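Local coordinates for adapter protein MecA 1 (Bacillus subtilis, PDB 3JTP), which recognises unfolded, aggregated and regulatory proteins such as ComK and targets them to the ClpC protease, its C-terminal domain being the part that interacts with ClpC, at residues V10-D15 and E38-L43; S21-N26 and E90-H95; L25-S30 and S60-Y65; T32-F37 and K81-E86. The protein carries 3 engineered substitutions. One frame throughout, in Å; residues are numbered along the deposited sequence.

Contact 1 of 4, residues V10-D15 and E38-L43; sequences VLRFGD and ENRYYL
Arg40 opens the strand with its CG beside the backbone N and then bends twice, so that its guanidinium rises alongside the extended Arg12 chain. Both groups are positive and probably repel, so the contact rests on the Arg12 CD methylene at the Arg40 guanidinium edge, 3.6 Å from NE, the two planes 52° apart. A leucine at Arg12, with no guanidinium and so no weak NH1 bond to Glu68 O, would probably leave this flank less well packed. Tyr41 is bound through both N and O: its N gives to Phe13 O, and its O takes a 2.7 Å bond from Phe13 N at the edge of the Phe13 ring. This is antiparallel pairing of strand 8-13 with the central strand 40-46 in the five-stranded sheet of the MecA C-terminal domain. Tyr42, non-hydrogen-bonded partner of Arg12, holds CE1 3.5 Å from Arg12 CB, and Val10 CG1 reaches the ring edge at CD1. Leu43 N bonds Leu11 O at 2.8 Å, and Leu43 CB touches Phe13 CE2 at 3.7 Å.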
loop_
_atom_site.group_PDB
_atom_site.type_symbol
_atom_site.label_atom_id
_atom_site.label_comp_id
_atom_site.label_asym_id
_atom_site.label_seq_id
_atom_site.Cartn_x
_atom_site.Cartn_y
_atom_site.Cartn_z
ATOM N N VAL A 10 3.538 6.483 -2.288
ATOM C CA VAL A 10 3.312 5.331 -3.127
ATOM C C VAL A 10 4.430 4.353 -2.861
ATOM O O VAL A 10 5.603 4.690 -3.022
ATOM C CB VAL A 10 3.337 5.663 -4.590
ATOM C CG1 VAL A 10 3.406 4.376 -5.379
ATOM C CG2 VAL A 10 2.105 6.471 -4.972
ATOM N N LEU A 11 4.058 3.140 -2.464
ATOM C CA LEU A 11 5.025 2.099 -2.129
ATOM C C LEU A 11 4.930 0.987 -3.161
ATOM O O LEU A 11 3.828 0.609 -3.578
ATOM C CB LEU A 11 4.744 1.542 -0.732
ATOM C CG LEU A 11 4.608 2.582 0.386
ATOM C CD1 LEU A 11 4.211 1.910 1.681
ATOM C CD2 LEU A 11 5.881 3.391 0.573
ATOM N N ARG A 12 6.071 0.458 -3.593
ATOM C CA ARG A 12 6.031 -0.597 -4.588
ATOM C C ARG A 12 6.409 -1.935 -3.997
ATOM O O ARG A 12 7.362 -2.043 -3.199
ATOM C CB ARG A 12 6.925 -0.283 -5.776
ATOM C CG ARG A 12 8.410 -0.396 -5.498
ATOM C CD ARG A 12 9.186 -0.344 -6.821
ATOM N NE ARG A 12 10.633 -0.358 -6.609
ATOM C CZ ARG A 12 11.301 0.673 -6.115
ATOM N NH1 ARG A 12 10.622 1.755 -5.784
ATOM N NH2 ARG A 12 12.622 0.613 -5.933
ATOM N N PHE A 13 5.659 -2.954 -4.401
ATOM C CA PHE A 13 5.891 -4.319 -3.935
ATOM C C PHE A 13 6.351 -5.189 -5.086
ATOM O O PHE A 13 5.751 -5.175 -6.149
ATOM C CB PHE A 13 4.607 -4.912 -3.345
ATOM C CG PHE A 13 4.129 -4.216 -2.106
ATOM C CD1 PHE A 13 4.259 -4.817 -0.860
ATOM C CD2 PHE A 13 3.538 -2.958 -2.181
ATOM C CE1 PHE A 13 3.808 -4.185 0.284
ATOM C CE2 PHE A 13 3.086 -2.310 -1.026
ATOM C CZ PHE A 13 3.226 -2.932 0.207
ATOM N N GLY A 14 7.400 -5.968 -4.854
ATOM C CA GLY A 14 7.897 -6.885 -5.864
ATOM C C GLY A 14 6.931 -8.015 -6.192
ATOM O O GLY A 14 6.956 -8.548 -7.292
ATOM N N ASP A 15 6.080 -8.397 -5.246
ATOM C CA ASP A 15 5.063 -9.389 -5.565
ATOM C C ASP A 15 3.867 -9.373 -4.617
ATOM O O ASP A 15 3.922 -8.815 -3.530
ATOM C CB ASP A 15 5.667 -10.793 -5.654
ATOM C CG ASP A 15 6.127 -11.311 -4.305
ATOM O OD1 ASP A 15 6.239 -10.487 -3.372
ATOM O OD2 ASP A 15 6.378 -12.534 -4.176
ATOM N N GLU A 38 3.060 -2.993 -14.626
ATOM C CA GLU A 38 4.300 -3.562 -15.118
ATOM C C GLU A 38 4.855 -4.633 -14.187
ATOM O O GLU A 38 6.033 -4.596 -13.838
ATOM C CB GLU A 38 5.364 -2.469 -15.266
ATOM C CG GLU A 38 5.110 -1.466 -16.357
ATOM C CD GLU A 38 4.879 -2.124 -17.699
ATOM O OE1 GLU A 38 5.582 -3.119 -18.017
ATOM O OE2 GLU A 38 3.993 -1.640 -18.435
ATOM N N ASN A 39 4.020 -5.576 -13.774
ATOM C CA ASN A 39 4.509 -6.733 -13.018
ATOM C C ASN A 39 4.691 -6.466 -11.537
ATOM O O ASN A 39 4.990 -7.376 -10.787
ATOM C CB ASN A 39 5.839 -7.255 -13.595
ATOM C CG ASN A 39 5.856 -7.276 -15.119
ATOM O OD1 ASN A 39 6.782 -6.748 -15.755
ATOM N ND2 ASN A 39 4.823 -7.875 -15.714
ATOM N N ARG A 40 4.513 -5.227 -11.104
ATOM C CA ARG A 40 4.609 -4.945 -9.680
ATOM C C ARG A 40 3.306 -4.417 -9.096
ATOM O O ARG A 40 2.357 -4.151 -9.831
ATOM C CB ARG A 40 5.795 -4.039 -9.386
ATOM C CG ARG A 40 7.079 -4.640 -9.918
ATOM C CD ARG A 40 8.270 -4.379 -9.034
ATOM N NE ARG A 40 8.837 -3.048 -9.215
ATOM C CZ ARG A 40 9.787 -2.760 -10.101
ATOM N NH1 ARG A 40 10.259 -3.720 -10.890
ATOM N NH2 ARG A 40 10.263 -1.515 -10.200
ATOM N N TYR A 41 3.239 -4.331 -7.773
ATOM C CA TYR A 41 2.042 -3.812 -7.102
ATOM C C TYR A 41 2.409 -2.502 -6.431
ATOM O O TYR A 41 3.537 -2.326 -5.960
ATOM C CB TYR A 41 1.464 -4.832 -6.095
ATOM C CG TYR A 41 0.894 -6.042 -6.799
ATOM C CD1 TYR A 41 -0.442 -6.086 -7.177
ATOM C CD2 TYR A 41 1.709 -7.123 -7.142
ATOM C CE1 TYR A 41 -0.960 -7.174 -7.858
ATOM C CE2 TYR A 41 1.200 -8.219 -7.834
ATOM C CZ TYR A 41 -0.140 -8.236 -8.186
ATOM O OH TYR A 41 -0.665 -9.323 -8.857
ATOM N N TYR A 42 1.471 -1.571 -6.421
ATOM C CA TYR A 42 1.715 -0.260 -5.861
ATOM C C TYR A 42 0.609 0.071 -4.886
ATOM O O TYR A 42 -0.570 -0.078 -5.194
ATOM C CB TYR A 42 1.790 0.792 -6.980
ATOM C CG TYR A 42 2.987 0.590 -7.874
ATOM C CD1 TYR A 42 4.133 1.348 -7.706
ATOM C CD2 TYR A 42 2.975 -0.377 -8.874
ATOM C CE1 TYR A 42 5.237 1.160 -8.520
ATOM C CE2 TYR A 42 4.081 -0.574 -9.695
ATOM C CZ TYR A 42 5.206 0.198 -9.514
ATOM O OH TYR A 42 6.308 0.011 -10.325
ATOM N N LEU A 43 0.996 0.490 -3.695
ATOM C CA LEU A 43 0.023 0.802 -2.672
ATOM C C LEU A 43 0.009 2.301 -2.575
ATOM O O LEU A 43 0.974 2.891 -2.112
ATOM C CB LEU A 43 0.472 0.262 -1.315
ATOM C CG LEU A 43 -0.475 -0.515 -0.393
ATOM C CD1 LEU A 43 -0.159 -0.239 1.080
ATOM C CD2 LEU A 43 -1.914 -0.233 -0.698
#

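Contact 2 of 4, residues S21-N26 and E90-H95; sequences SLSKLN and ETIKKH
Lys93 sets out with CG anti to the backbone N (chi1 176°) and stays extended to its tip, which carries NZ away from helix 88-96 and across to the turn after helix 16-24. Ser23 takes the crowded position, OG between its backbone N and carbonyl carbon (chi1 82°), and Asn26, at a positive phi of 53°, swings its amide toward the lysine. Lys93 NZ then lies 2.5 Å from Asn26 OD1, a very short hydrogen bond in the amide plane and on a lone pair of the oxygen. Asn26 ND2 is also near NZ, but both are donors, so the oxygen carries the attraction. On the way the lysine chain runs past the Ser23 carbonyl, with Lys93 CD 3.5 Å from Ser23 O. Where the helices come nearest, Ser23 CA is 5.0 Å from Lys93 CA, a spacing the small serine side chain allows. Ser23 OG packs 3.2 Å from Lys93 CA and 3.7 Å from Ile92 CG2, while its polar need is met within its own helix by a hydrogen bond with Ile20 O. Ile92 continues the apolar side inward, against Phe16 and Ile20. The result is a close helix-helix contact at a serine, fastened at its edge by a lysine bound to the asparagine that follows a helix, joining the C-terminal helix to the first helix of the ClpC-interacting domain.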
loop_
_atom_site.group_PDB
_atom_site.type_symbol
_atom_site.label_atom_id
_atom_site.label_comp_id
_atom_site.label_asym_id
_atom_site.label_seq_id
_atom_site.Cartn_x
_atom_site.Cartn_y
_atom_site.Cartn_z
ATOM N N SER A 21 1.212 -10.254 3.155
ATOM C CA SER A 21 1.998 -10.177 4.396
ATOM C C SER A 21 1.805 -8.861 5.119
ATOM O O SER A 21 1.545 -8.856 6.315
ATOM C CB SER A 21 3.494 -10.372 4.143
ATOM O OG SER A 21 3.771 -11.702 3.775
ATOM N N LEU A 22 1.944 -7.742 4.403
ATOM C CA LEU A 22 1.757 -6.438 5.025
ATOM C C LEU A 22 0.364 -6.325 5.612
ATOM O O LEU A 22 0.186 -5.829 6.722
ATOM C CB LEU A 22 1.973 -5.312 4.028
ATOM C CG LEU A 22 2.593 -4.020 4.564
ATOM C CD1 LEU A 22 2.157 -2.840 3.694
ATOM C CD2 LEU A 22 2.263 -3.757 6.009
ATOM N N SER A 23 -0.631 -6.781 4.862
ATOM C CA SER A 23 -2.008 -6.630 5.308
ATOM C C SER A 23 -2.289 -7.385 6.612
ATOM O O SER A 23 -3.104 -6.951 7.418
ATOM C CB SER A 23 -2.994 -7.081 4.233
ATOM O OG SER A 23 -3.150 -8.484 4.269
ATOM N N LYS A 24 -1.627 -8.516 6.814
ATOM C CA LYS A 24 -1.903 -9.320 7.994
ATOM C C LYS A 24 -1.475 -8.561 9.249
ATOM O O LYS A 24 -1.988 -8.813 10.348
ATOM C CB LYS A 24 -1.191 -10.662 7.916
ATOM C CG LYS A 24 -1.805 -11.704 8.820
ATOM C CD LYS A 24 -0.866 -12.878 9.088
ATOM C CE LYS A 24 -0.877 -13.916 7.962
ATOM N NZ LYS A 24 -0.694 -15.298 8.557
ATOM N N LEU A 25 -0.552 -7.615 9.077
ATOM C CA LEU A 25 0.047 -6.908 10.207
ATOM C C LEU A 25 -0.867 -5.876 10.881
ATOM O O LEU A 25 -0.497 -5.262 11.888
ATOM C CB LEU A 25 1.371 -6.276 9.790
ATOM C CG LEU A 25 2.600 -7.089 10.208
ATOM C CD1 LEU A 25 2.201 -8.467 10.719
ATOM C CD2 LEU A 25 3.622 -7.202 9.100
ATOM N N ASN A 26 -2.065 -5.695 10.340
ATOM C CA ASN A 26 -2.982 -4.693 10.870
ATOM C C ASN A 26 -2.369 -3.309 10.987
ATOM O O ASN A 26 -2.605 -2.600 11.963
ATOM C CB ASN A 26 -3.514 -5.128 12.227
ATOM C CG ASN A 26 -4.795 -5.901 12.113
ATOM O OD1 ASN A 26 -5.591 -5.678 11.194
ATOM N ND2 ASN A 26 -5.008 -6.820 13.044
ATOM N N GLU A 90 -7.045 -3.677 4.331
ATOM C CA GLU A 90 -8.135 -4.356 5.042
ATOM C C GLU A 90 -8.829 -5.382 4.138
ATOM O O GLU A 90 -9.168 -6.475 4.565
ATOM C CB GLU A 90 -9.193 -3.345 5.535
ATOM C CG GLU A 90 -8.731 -2.321 6.581
ATOM C CD GLU A 90 -8.148 -1.060 5.962
ATOM O OE1 GLU A 90 -8.000 -1.025 4.721
ATOM O OE2 GLU A 90 -7.831 -0.106 6.715
ATOM N N THR A 91 -9.064 -5.022 2.879
ATOM C CA THR A 91 -9.748 -5.951 1.994
ATOM C C THR A 91 -8.854 -7.144 1.678
ATOM O O THR A 91 -9.308 -8.284 1.685
ATOM C CB THR A 91 -10.236 -5.261 0.700
ATOM O OG1 THR A 91 -11.170 -4.230 1.047
ATOM C CG2 THR A 91 -10.921 -6.265 -0.226
ATOM N N ILE A 92 -7.577 -6.879 1.407
ATOM C CA ILE A 92 -6.630 -7.961 1.168
ATOM C C ILE A 92 -6.511 -8.887 2.415
ATOM O O ILE A 92 -6.549 -10.115 2.305
ATOM C CB ILE A 92 -5.236 -7.416 0.774
ATOM C CG1 ILE A 92 -5.299 -6.658 -0.569
ATOM C CG2 ILE A 92 -4.248 -8.550 0.694
ATOM C CD1 ILE A 92 -5.704 -7.514 -1.728
ATOM N N LYS A 93 -6.368 -8.302 3.597
ATOM C CA LYS A 93 -6.261 -9.123 4.799
ATOM C C LYS A 93 -7.457 -10.076 4.893
ATOM O O LYS A 93 -7.288 -11.275 5.087
ATOM C CB LYS A 93 -6.160 -8.253 6.048
ATOM C CG LYS A 93 -6.149 -9.037 7.365
ATOM C CD LYS A 93 -6.248 -8.068 8.537
ATOM C CE LYS A 93 -6.689 -8.759 9.811
ATOM N NZ LYS A 93 -6.948 -7.742 10.855
ATOM N N LYS A 94 -8.661 -9.541 4.703
ATOM C CA LYS A 94 -9.884 -10.326 4.823
ATOM C C LYS A 94 -9.974 -11.539 3.890
ATOM O O LYS A 94 -10.328 -12.623 4.320
ATOM C CB LYS A 94 -11.114 -9.420 4.627
ATOM C CG LYS A 94 -12.434 -10.091 4.994
ATOM C CD LYS A 94 -13.605 -9.149 4.768
ATOM C CE LYS A 94 -14.842 -9.627 5.510
ATOM N NZ LYS A 94 -14.906 -9.005 6.860
ATOM N N HIS A 95 -9.674 -11.358 2.609
ATOM C CA HIS A 95 -9.804 -12.457 1.651
ATOM C C HIS A 95 -8.527 -13.259 1.448
ATOM O O HIS A 95 -8.588 -14.422 1.055
ATOM C CB HIS A 95 -10.262 -11.940 0.285
ATOM C CG HIS A 95 -11.583 -11.253 0.317
ATOM N ND1 HIS A 95 -11.708 -9.897 0.527
ATOM C CD2 HIS A 95 -12.844 -11.730 0.183
ATOM C CE1 HIS A 95 -12.988 -9.570 0.516
ATOM N NE2 HIS A 95 -13.698 -10.666 0.315
#

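Contact 3 of 4, residues L25-S30 and S60-Y65; sequences LNVNGS and SIMLEY. Engineered in segment 60-65: Met62 (natural residue Leu).
Loop 25-30, the link from helix 16-24 to strand 31-37, rests on the end portion of helix 54-65 by loop-on-helix packing within the MecA C-terminal domain. Its side-chain contacts are apolar. On the outer side a single methyl, Leu25 CD2, meets two side chains a helical turn apart: it lies 3.9 Å from Ile61 CG2 and 3.8 Å from Tyr65 CE2, the leucine and tyrosine side chains crossing at about a right angle. Ile61 presents its CG2 because that branch is anti to its backbone N, and Tyr65 has CG beside its own N (chi1 -64°), which turns the ring toward the loop. Deeper in, Val27 CG1 stands 4.2 Å from CG of Met62, an engineered residue where the natural sequence has leucine. The Met62 chain is extended beyond CG, which puts its terminal methyl against the loop backbone. Leu22 packs on both Val27 and Met62, and Leu11 and Leu89 also touch the methionine, so the Met62 end of this contact reaches the buried interior between helices and sheet. Among backbone groups, Gly29 is the centre of an inverse gamma turn, and Met62 CE lies near it, 4.3 Å from Gly29 N and 4.1 Å from Val27 O.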
loop_
_atom_site.group_PDB
_atom_site.type_symbol
_atom_site.label_atom_id
_atom_site.label_comp_id
_atom_site.label_asym_id
_atom_site.label_seq_id
_atom_site.Cartn_x
_atom_site.Cartn_y
_atom_site.Cartn_z
ATOM N N LEU A 25 -0.552 -7.615 9.077
ATOM C CA LEU A 25 0.047 -6.908 10.207
ATOM C C LEU A 25 -0.867 -5.876 10.881
ATOM O O LEU A 25 -0.497 -5.262 11.888
ATOM C CB LEU A 25 1.371 -6.276 9.790
ATOM C CG LEU A 25 2.600 -7.089 10.208
ATOM C CD1 LEU A 25 2.201 -8.467 10.719
ATOM C CD2 LEU A 25 3.622 -7.202 9.100
ATOM N N ASN A 26 -2.065 -5.695 10.340
ATOM C CA ASN A 26 -2.982 -4.693 10.870
ATOM C C ASN A 26 -2.369 -3.309 10.987
ATOM O O ASN A 26 -2.605 -2.600 11.963
ATOM C CB ASN A 26 -3.514 -5.128 12.227
ATOM C CG ASN A 26 -4.795 -5.901 12.113
ATOM O OD1 ASN A 26 -5.591 -5.678 11.194
ATOM N ND2 ASN A 26 -5.008 -6.820 13.044
ATOM N N VAL A 27 -1.577 -2.937 9.986
ATOM C CA VAL A 27 -0.962 -1.622 9.918
ATOM C C VAL A 27 -1.624 -0.846 8.790
ATOM O O VAL A 27 -1.118 0.185 8.339
ATOM C CB VAL A 27 0.522 -1.734 9.585
ATOM C CG1 VAL A 27 0.690 -2.015 8.112
ATOM C CG2 VAL A 27 1.237 -0.460 9.945
ATOM N N ASN A 28 -2.746 -1.371 8.311
ATOM C CA ASN A 28 -3.524 -0.681 7.297
ATOM C C ASN A 28 -3.713 0.773 7.699
ATOM O O ASN A 28 -4.667 1.126 8.408
ATOM C CB ASN A 28 -4.853 -1.398 7.065
ATOM C CG ASN A 28 -5.095 -2.500 8.072
ATOM O OD1 ASN A 28 -5.515 -2.236 9.209
ATOM N ND2 ASN A 28 -4.837 -3.752 7.663
ATOM N N GLY A 29 -2.774 1.598 7.235
ATOM C CA GLY A 29 -2.574 2.948 7.721
ATOM C C GLY A 29 -3.564 3.917 7.148
ATOM O O GLY A 29 -3.280 4.582 6.156
ATOM N N SER A 30 -4.711 4.024 7.811
ATOM C CA SER A 30 -5.858 4.690 7.232
ATOM C C SER A 30 -5.919 4.335 5.747
ATOM O O SER A 30 -5.681 3.175 5.400
ATOM C CB SER A 30 -5.836 6.192 7.509
ATOM O OG SER A 30 -6.099 6.425 8.887
ATOM N N SER A 60 7.641 2.305 8.590
ATOM C CA SER A 60 8.844 1.481 8.701
ATOM C C SER A 60 8.559 -0.019 8.577
ATOM O O SER A 60 9.412 -0.774 8.111
ATOM C CB SER A 60 9.589 1.768 10.007
ATOM O OG SER A 60 8.939 1.147 11.109
ATOM N N ILE A 61 7.371 -0.457 8.988
ATOM C CA ILE A 61 7.000 -1.850 8.753
ATOM C C ILE A 61 6.569 -2.051 7.313
ATOM O O ILE A 61 6.912 -3.059 6.690
ATOM C CB ILE A 61 5.904 -2.343 9.697
ATOM C CG1 ILE A 61 6.484 -2.550 11.097
ATOM C CG2 ILE A 61 5.309 -3.655 9.187
ATOM C CD1 ILE A 61 5.433 -2.552 12.179
ATOM N N MET A 62 5.830 -1.084 6.773
ATOM C CA MET A 62 5.429 -1.168 5.382
ATOM C C MET A 62 6.675 -1.344 4.532
ATOM O O MET A 62 6.665 -2.101 3.568
ATOM C CB MET A 62 4.631 0.068 4.947
ATOM C CG MET A 62 3.157 0.055 5.355
ATOM S SD MET A 62 2.329 1.587 4.883
ATOM C CE MET A 62 0.656 1.099 4.745
ATOM N N LEU A 63 7.757 -0.666 4.909
ATOM C CA LEU A 63 8.985 -0.691 4.119
ATOM C C LEU A 63 9.827 -1.940 4.310
ATOM O O LEU A 63 10.957 -2.006 3.816
ATOM C CB LEU A 63 9.860 0.525 4.415
ATOM C CG LEU A 63 9.352 1.889 3.973
ATOM C CD1 LEU A 63 10.403 2.939 4.297
ATOM C CD2 LEU A 63 9.020 1.881 2.488
ATOM N N GLU A 64 9.317 -2.922 5.043
ATOM C CA GLU A 64 9.996 -4.217 5.055
ATOM C C GLU A 64 9.495 -5.062 3.903
ATOM O O GLU A 64 10.204 -5.942 3.410
ATOM C CB GLU A 64 9.779 -4.939 6.377
ATOM C CG GLU A 64 10.429 -4.216 7.510
ATOM C CD GLU A 64 10.893 -5.131 8.589
ATOM O OE1 GLU A 64 11.531 -4.596 9.504
ATOM O OE2 GLU A 64 10.639 -6.360 8.529
ATOM N N TYR A 65 8.264 -4.775 3.482
ATOM C CA TYR A 65 7.632 -5.491 2.392
ATOM C C TYR A 65 7.646 -4.710 1.089
ATOM O O TYR A 65 7.384 -5.270 0.029
ATOM C CB TYR A 65 6.220 -5.875 2.793
ATOM C CG TYR A 65 6.277 -6.824 3.945
ATOM C CD1 TYR A 65 6.693 -8.140 3.757
ATOM C CD2 TYR A 65 5.999 -6.399 5.221
ATOM C CE1 TYR A 65 6.796 -9.016 4.797
ATOM C CE2 TYR A 65 6.102 -7.275 6.286
ATOM C CZ TYR A 65 6.503 -8.582 6.056
ATOM O OH TYR A 65 6.596 -9.444 7.092
#

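Contact 4 of 4, residues T32-F37 and K81-E86; sequences TTLYSF and KLIISE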
loop_
_atom_site.group_PDB
_atom_site.type_symbol
_atom_site.label_atom_id
_atom_site.label_comp_id
_atom_site.label_asym_id
_atom_site.label_seq_id
_atom_site.Cartn_x
_atom_site.Cartn_y
_atom_site.Cartn_z
ATOM N N THR A 32 -5.698 3.253 2.012
ATOM C CA THR A 32 -4.764 2.631 1.098
ATOM C C THR A 32 -5.510 2.277 -0.181
ATOM O O THR A 32 -6.639 1.797 -0.125
ATOM C CB THR A 32 -4.107 1.382 1.715
ATOM O OG1 THR A 32 -5.118 0.515 2.255
ATOM C CG2 THR A 32 -3.156 1.782 2.820
ATOM N N THR A 33 -4.896 2.567 -1.329
ATOM C CA THR A 33 -5.416 2.116 -2.617
ATOM C C THR A 33 -4.348 1.275 -3.312
ATOM O O THR A 33 -3.163 1.618 -3.305
ATOM C CB THR A 33 -5.879 3.309 -3.505
ATOM O OG1 THR A 33 -6.924 4.012 -2.825
ATOM C CG2 THR A 33 -6.402 2.835 -4.884
ATOM N N LEU A 34 -4.767 0.154 -3.886
ATOM C CA LEU A 34 -3.827 -0.778 -4.489
ATOM C C LEU A 34 -3.972 -0.829 -6.008
ATOM O O LEU A 34 -5.085 -0.943 -6.520
ATOM C CB LEU A 34 -4.011 -2.176 -3.875
ATOM C CG LEU A 34 -3.081 -3.281 -4.384
ATOM C CD1 LEU A 34 -1.669 -3.171 -3.783
ATOM C CD2 LEU A 34 -3.690 -4.652 -4.083
ATOM N N TYR A 35 -2.842 -0.740 -6.714
ATOM C CA TYR A 35 -2.797 -0.852 -8.169
ATOM C C TYR A 35 -1.789 -1.937 -8.570
ATOM O O TYR A 35 -0.902 -2.273 -7.781
ATOM C CB TYR A 35 -2.327 0.466 -8.816
ATOM C CG TYR A 35 -3.209 1.673 -8.612
ATOM C CD1 TYR A 35 -4.049 2.143 -9.622
ATOM C CD2 TYR A 35 -3.180 2.367 -7.416
ATOM C CE1 TYR A 35 -4.848 3.265 -9.423
ATOM C CE2 TYR A 35 -3.968 3.474 -7.208
ATOM C CZ TYR A 35 -4.797 3.918 -8.201
ATOM O OH TYR A 35 -5.565 5.020 -7.933
ATOM N N SER A 36 -1.899 -2.463 -9.792
ATOM C CA SER A 36 -0.759 -3.156 -10.413
ATOM C C SER A 36 -0.244 -2.338 -11.574
ATOM O O SER A 36 -0.980 -1.536 -12.149
ATOM C CB SER A 36 -1.097 -4.572 -10.911
ATOM O OG SER A 36 -2.278 -4.605 -11.696
ATOM N N PHE A 37 1.017 -2.563 -11.927
ATOM C CA PHE A 37 1.632 -1.855 -13.026
ATOM C C PHE A 37 2.956 -2.531 -13.383
ATOM O O PHE A 37 3.851 -2.664 -12.546
ATOM C CB PHE A 37 1.817 -0.377 -12.652
ATOM C CG PHE A 37 2.448 0.457 -13.732
ATOM C CD1 PHE A 37 1.761 0.732 -14.908
ATOM C CD2 PHE A 37 3.719 0.992 -13.560
ATOM C CE1 PHE A 37 2.350 1.515 -15.917
ATOM C CE2 PHE A 37 4.312 1.778 -14.561
ATOM C CZ PHE A 37 3.630 2.034 -15.738
ATOM N N LYS A 81 -3.767 -0.957 -13.406
ATOM C CA LYS A 81 -5.041 -1.576 -13.079
ATOM C C LYS A 81 -5.380 -1.233 -11.643
ATOM O O LYS A 81 -4.626 -1.544 -10.716
ATOM C CB LYS A 81 -4.973 -3.100 -13.264
ATOM C CG LYS A 81 -6.199 -3.842 -12.762
ATOM C CD LYS A 81 -7.412 -3.563 -13.629
ATOM C CE LYS A 81 -8.678 -4.099 -12.951
ATOM N NZ LYS A 81 -9.862 -4.075 -13.863
ATOM N N LEU A 82 -6.518 -0.597 -11.434
ATOM C CA LEU A 82 -6.957 -0.317 -10.086
ATOM C C LEU A 82 -7.544 -1.599 -9.515
ATOM O O LEU A 82 -8.413 -2.216 -10.122
ATOM C CB LEU A 82 -7.980 0.812 -10.089
ATOM C CG LEU A 82 -8.740 1.084 -8.799
ATOM C CD1 LEU A 82 -7.793 1.354 -7.656
ATOM C CD2 LEU A 82 -9.689 2.276 -9.013
ATOM N N ILE A 83 -7.059 -2.014 -8.349
ATOM C CA ILE A 83 -7.448 -3.323 -7.812
ATOM C C ILE A 83 -8.449 -3.152 -6.678
ATOM O O ILE A 83 -9.546 -3.713 -6.731
ATOM C CB ILE A 83 -6.193 -4.174 -7.397
ATOM C CG1 ILE A 83 -5.292 -4.384 -8.614
ATOM C CG2 ILE A 83 -6.599 -5.525 -6.781
ATOM C CD1 ILE A 83 -3.850 -4.744 -8.274
ATOM N N ILE A 84 -8.073 -2.367 -5.667
ATOM C CA ILE A 84 -8.986 -1.965 -4.594
ATOM C C ILE A 84 -8.756 -0.482 -4.303
ATOM O O ILE A 84 -7.599 -0.023 -4.275
ATOM C CB ILE A 84 -8.718 -2.740 -3.273
ATOM C CG1 ILE A 84 -8.575 -4.237 -3.531
ATOM C CG2 ILE A 84 -9.827 -2.460 -2.236
ATOM C CD1 ILE A 84 -9.896 -4.937 -3.760
ATOM N N SER A 85 -9.830 0.276 -4.078
ATOM C CA SER A 85 -9.637 1.659 -3.641
ATOM C C SER A 85 -9.979 1.882 -2.173
ATOM O O SER A 85 -10.894 1.266 -1.634
ATOM C CB SER A 85 -10.376 2.669 -4.529
ATOM O OG SER A 85 -11.732 2.321 -4.723
ATOM N N GLU A 86 -9.188 2.735 -1.534
ATOM C CA GLU A 86 -9.508 3.294 -0.222
ATOM C C GLU A 86 -9.321 2.372 1.000
ATOM O O GLU A 86 -8.799 2.816 2.022
ATOM C CB GLU A 86 -10.904 3.949 -0.232
ATOM C CG GLU A 86 -11.010 5.134 -1.205
ATOM C CD GLU A 86 -11.954 6.210 -0.713
ATOM O OE1 GLU A 86 -12.689 5.950 0.270
ATOM O OE2 GLU A 86 -11.959 7.316 -1.303
#
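Strand 81-84 is the outermost strand on its side of the sheet and pairs antiparallel with strand 31-37. At one end Ser36 and Lys81 exchange two bonds, Ser36 N giving to Lys81 O at 3.0 Å and Lys81 N to Ser36 O. In the middle a classic beta bulge sets Ile83 and Ile84 opposite Leu34, whose O takes a 2.9 Å bond from Ile83 N and a weak one from Ile84 N. Leu34 N gives in return to Ile84 O, nearly along the C=O axis. Past the bulge Thr33 OG1, beside its own N (chi1 -61°), accepts Glu86 N at 2.9 Å, nearly straight at 164°. Thr32 N hydrogen-bonds Glu86 O at 3.1 Å from above the carbonyl plane, and Thr32 OG1 is bonded to Leu89 N. Thr33 CG2 presses on Leu82 CD1 at a tight 3.4 Å, and that leucine methyl also lies over one face of the Tyr35 ring. A valine at Thr33 lacks the hydroxyl that accepts Glu86 N, and would probably loosen the pairing next to helix 88-96. One good and one weak donor on Leu34 O, with a hydroxyl acceptor at Thr33, are consistent with the edge staying paired through the shift.

Overall arrangement
Contacts 1 and 4 belong to the same sheet, their centres about 10 Å apart: strands 40-46 and 31-37 are neighbours, tied by a probable hydrogen bond of 2.8 Å between Tyr42 O and Tyr35 N. Contacts 2 and 3 start from the same turn, sharing Leu25 and Asn26, and their centres also lie about 10 Å apart. Leu22 joins them, its CD1 3.5 Å from Met62 CG, and the same methyl reaches Phe13 CZ of contact 1 at 3.6 Å. Contact 3 meets the sheet where Leu11 CD1 packs on Met62 SD. Contact 2 touches contact 4 through Thr91 and Ile84, whereas contacts 3 and 4, their centres about 16 Å apart, lie on opposite sides of the chain's centre.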